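Local atomic coordinates of protein A6 homolog (Fowlpox virus, PDB entry 6BR8), a protein that binds phospholipids through its C-terminal domain and probably plays an essential role in the transition from immature to mature virion. Residues 236-239 and 240-244. Numbering follows the deposited sequence.
Sequences DIEF and IFDFI. With PGV ((1R)-2-{[{[(2S)-2,3-dihydroxypropyl]oxy}(hydroxy)phosphoryl]oxy}-1-[(palmitoyloxy)methyl]ethyl (11E)-octadec-11-enoate), chain F.
Asp236 and Ile240 meet in the capped first turn of the C-terminal helix 237-249, which lines the lipid-binding region of this domain. Ile240 N donates to Asp236 O at 2.9 Å, while Asp236, the N-cap residue, also accepts from Phe239 N through OD1, again at 2.9 Å; this capping bond reaches OD1 from above the carboxylate plane. Further along, Phe241 N bonds to Ile237 O and Asp242 N to Glu238 O, the latter almost straight at 176°.

One flank of the helix is apolar. Ile237 and Phe241 run side by side; with Ile237 CG1 beside the backbone N (chi1 -62°), the branch methyl CG2 is placed anti to that N and makes a CH-pi contact over one face of the Phe241 ring, 4.1 Å from the centroid. The acyl chain of the bound phosphatidylglycerol crosses the opposite face, with its C28 3.4 Å above the ring plane and over the centre, leaving the ring sandwiched between methyl and lipid. The same chain continues past Ile244, whose CD1 lies 3.4 Å from lipid C30, and its end comes to Ile240 CG2.

On another flank the bent side chain of Glu238 brings OE2 to 2.6 Å from Asp242 OD1, with the carboxylate planes 77° apart. So close an approach suggests that one acid holds a proton; Lys212 forms a salt bridge with Asp242 OD2 and a weak, long ion pair with Glu238.

Phe239, Ile240 and Phe243 touch a bound phosphatidylethanolamine, whereas Ile237 packs on Val219 and Thr223, and Phe241 on Leu215 and Ile216, of helix 212-225.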
loop_
_atom_site.group_PDB
_atom_site.type_symbol
_atom_site.label_atom_id
_atom_site.label_comp_id
_atom_site.label_asym_id
_atom_site.label_seq_id
_atom_site.Cartn_x
_atom_site.Cartn_y
_atom_site.Cartn_z
ATOM N N ASP A 236 -10.498 -4.432 15.125
ATOM C CA ASP A 236 -9.505 -4.446 16.203
ATOM C C ASP A 236 -8.126 -4.191 15.583
ATOM O O ASP A 236 -7.429 -5.108 15.131
ATOM C CB ASP A 236 -9.592 -5.765 16.971
ATOM C CG ASP A 236 -8.727 -5.792 18.231
ATOM O OD1 ASP A 236 -7.676 -5.110 18.283
ATOM O OD2 ASP A 236 -9.091 -6.541 19.164
ATOM N N ILE A 237 -7.712 -2.924 15.596
ATOM C CA ILE A 237 -6.444 -2.557 14.978
ATOM C C ILE A 237 -5.286 -3.293 15.642
ATOM O O ILE A 237 -4.395 -3.838 14.962
ATOM C CB ILE A 237 -6.245 -1.034 15.031
ATOM C CG1 ILE A 237 -7.344 -0.331 14.241
ATOM C CG2 ILE A 237 -4.891 -0.675 14.421
ATOM C CD1 ILE A 237 -7.314 -0.720 12.730
ATOM N N GLU A 238 -5.243 -3.273 16.977
ATOM C CA GLU A 238 -4.175 -3.962 17.699
ATOM C C GLU A 238 -4.067 -5.407 17.227
ATOM O O GLU A 238 -2.996 -5.862 16.816
ATOM C CB GLU A 238 -4.426 -3.876 19.218
ATOM C CG GLU A 238 -3.548 -4.758 20.140
ATOM C CD GLU A 238 -2.093 -4.290 20.214
ATOM O OE1 GLU A 238 -1.857 -3.077 20.155
ATOM O OE2 GLU A 238 -1.190 -5.118 20.392
ATOM N N PHE A 239 -5.187 -6.111 17.166
ATOM C CA PHE A 239 -5.135 -7.503 16.737
ATOM C C PHE A 239 -4.664 -7.648 15.288
ATOM O O PHE A 239 -3.897 -8.562 14.969
ATOM C CB PHE A 239 -6.496 -8.141 16.902
ATOM C CG PHE A 239 -6.602 -9.439 16.213
ATOM C CD1 PHE A 239 -6.089 -10.577 16.809
ATOM C CD2 PHE A 239 -7.213 -9.539 14.977
ATOM C CE1 PHE A 239 -6.190 -11.801 16.179
ATOM C CE2 PHE A 239 -7.317 -10.749 14.351
ATOM C CZ PHE A 239 -6.805 -11.884 14.947
ATOM N N ILE A 240 -5.129 -6.781 14.389
ATOM C CA ILE A 240 -4.658 -6.848 13.012
ATOM C C ILE A 240 -3.153 -6.632 12.949
ATOM O O ILE A 240 -2.436 -7.330 12.214
ATOM C CB ILE A 240 -5.393 -5.814 12.144
ATOM C CG1 ILE A 240 -6.860 -6.214 11.964
ATOM C CG2 ILE A 240 -4.645 -5.645 10.797
ATOM C CD1 ILE A 240 -7.690 -5.170 11.269
ATOM N N PHE A 241 -2.654 -5.645 13.699
ATOM C CA PHE A 241 -1.238 -5.291 13.616
ATOM C C PHE A 241 -0.371 -6.389 14.230
ATOM O O PHE A 241 0.669 -6.766 13.668
ATOM C CB PHE A 241 -0.986 -3.944 14.308
ATOM C CG PHE A 241 -1.157 -2.747 13.404
ATOM C CD1 PHE A 241 -2.243 -2.649 12.558
ATOM C CD2 PHE A 241 -0.238 -1.723 13.404
ATOM C CE1 PHE A 241 -2.415 -1.556 11.718
ATOM C CE2 PHE A 241 -0.403 -0.616 12.567
ATOM C CZ PHE A 241 -1.513 -0.541 11.720
ATOM N N ASP A 242 -0.786 -6.922 15.380
ATOM C CA ASP A 242 -0.062 -8.048 15.954
ATOM C C ASP A 242 -0.103 -9.248 15.036
ATOM O O ASP A 242 0.816 -10.066 15.056
ATOM C CB ASP A 242 -0.617 -8.442 17.320
ATOM C CG ASP A 242 -0.294 -7.421 18.401
ATOM O OD1 ASP A 242 -0.889 -7.522 19.495
ATOM O OD2 ASP A 242 0.537 -6.516 18.156
ATOM N N PHE A 243 -1.160 -9.375 14.240
ATOM C CA PHE A 243 -1.311 -10.532 13.366
ATOM C C PHE A 243 -0.316 -10.492 12.221
ATOM O O PHE A 243 0.412 -11.463 11.984
ATOM C CB PHE A 243 -2.722 -10.580 12.811
ATOM C CG PHE A 243 -2.920 -11.644 11.777
ATOM C CD1 PHE A 243 -2.657 -11.391 10.435
ATOM C CD2 PHE A 243 -3.361 -12.901 12.146
ATOM C CE1 PHE A 243 -2.827 -12.360 9.491
ATOM C CE2 PHE A 243 -3.548 -13.893 11.181
ATOM C CZ PHE A 243 -3.280 -13.613 9.858
ATOM N N ILE A 244 -0.317 -9.382 11.480
ATOM C CA ILE A 244 0.645 -9.160 10.419
ATOM C C ILE A 244 2.063 -9.277 10.969
ATOM O O ILE A 244 2.963 -9.797 10.296
ATOM C CB ILE A 244 0.346 -7.796 9.764
ATOM C CG1 ILE A 244 -0.927 -7.899 8.937
ATOM C CG2 ILE A 244 1.499 -7.303 8.897
ATOM C CD1 ILE A 244 -1.280 -6.629 8.231
HETATM C C01 PGV F . 9.976 -9.215 14.134
HETATM C C02 PGV F . 11.465 -9.493 13.549
HETATM C C03 PGV F . 12.374 -8.312 13.978
HETATM C C04 PGV F . 14.194 -8.654 16.779
HETATM C C05 PGV F . 12.768 -8.779 17.393
HETATM C C06 PGV F . 12.860 -9.190 18.917
HETATM O O01 PGV F . 11.360 -9.555 12.143
HETATM O O02 PGV F . 10.706 -7.481 11.641
HETATM O O03 PGV F . 10.036 -8.265 15.205
HETATM O O04 PGV F . 9.734 -6.144 15.828
HETATM O O05 PGV F . 12.160 -9.837 16.675
HETATM O O06 PGV F . 13.786 -10.261 19.047
HETATM O O11 PGV F . 13.714 -8.475 13.595
HETATM O O12 PGV F . 14.448 -9.759 15.952
HETATM O O13 PGV F . 16.163 -9.199 14.102
HETATM O O14 PGV F . 14.420 -11.011 13.655
HETATM C C1 PGV F . 11.497 -8.400 11.411
HETATM C C2 PGV F . 12.589 -8.254 10.350
HETATM C C3 PGV F . 12.186 -7.405 9.141
HETATM C C4 PGV F . 11.977 -5.910 9.488
HETATM C C5 PGV F . 11.256 -5.137 8.377
HETATM C C6 PGV F . 9.930 -4.565 8.862
HETATM C C7 PGV F . 8.954 -4.250 7.722
HETATM C C8 PGV F . 9.611 -3.645 6.457
HETATM C C9 PGV F . 8.569 -3.386 5.324
HETATM C C10 PGV F . 7.114 -3.666 5.790
HETATM C C19 PGV F . 9.447 -7.032 15.027
HETATM C C20 PGV F . 8.492 -6.730 13.902
HETATM C C21 PGV F . 7.988 -5.265 13.933
HETATM C C22 PGV F . 6.466 -5.255 13.870
HETATM C C23 PGV F . 5.888 -4.395 12.736
HETATM C C24 PGV F . 4.373 -4.582 12.654
HETATM C C25 PGV F . 3.780 -4.062 11.349
HETATM C C26 PGV F . 2.313 -3.657 11.486
HETATM C C27 PGV F . 1.823 -2.758 10.321
HETATM C C28 PGV F . 0.340 -3.017 9.973
HETATM C C29 PGV F . -0.129 -2.390 8.630
HETATM C C30 PGV F . -1.303 -3.190 7.985
HETATM C C31 PGV F . -2.329 -2.339 7.179
HETATM C C32 PGV F . -3.807 -2.694 7.532
HETATM C C33 PGV F . -4.550 -1.596 8.339
HETATM C C34 PGV F . -5.599 -2.195 9.295
#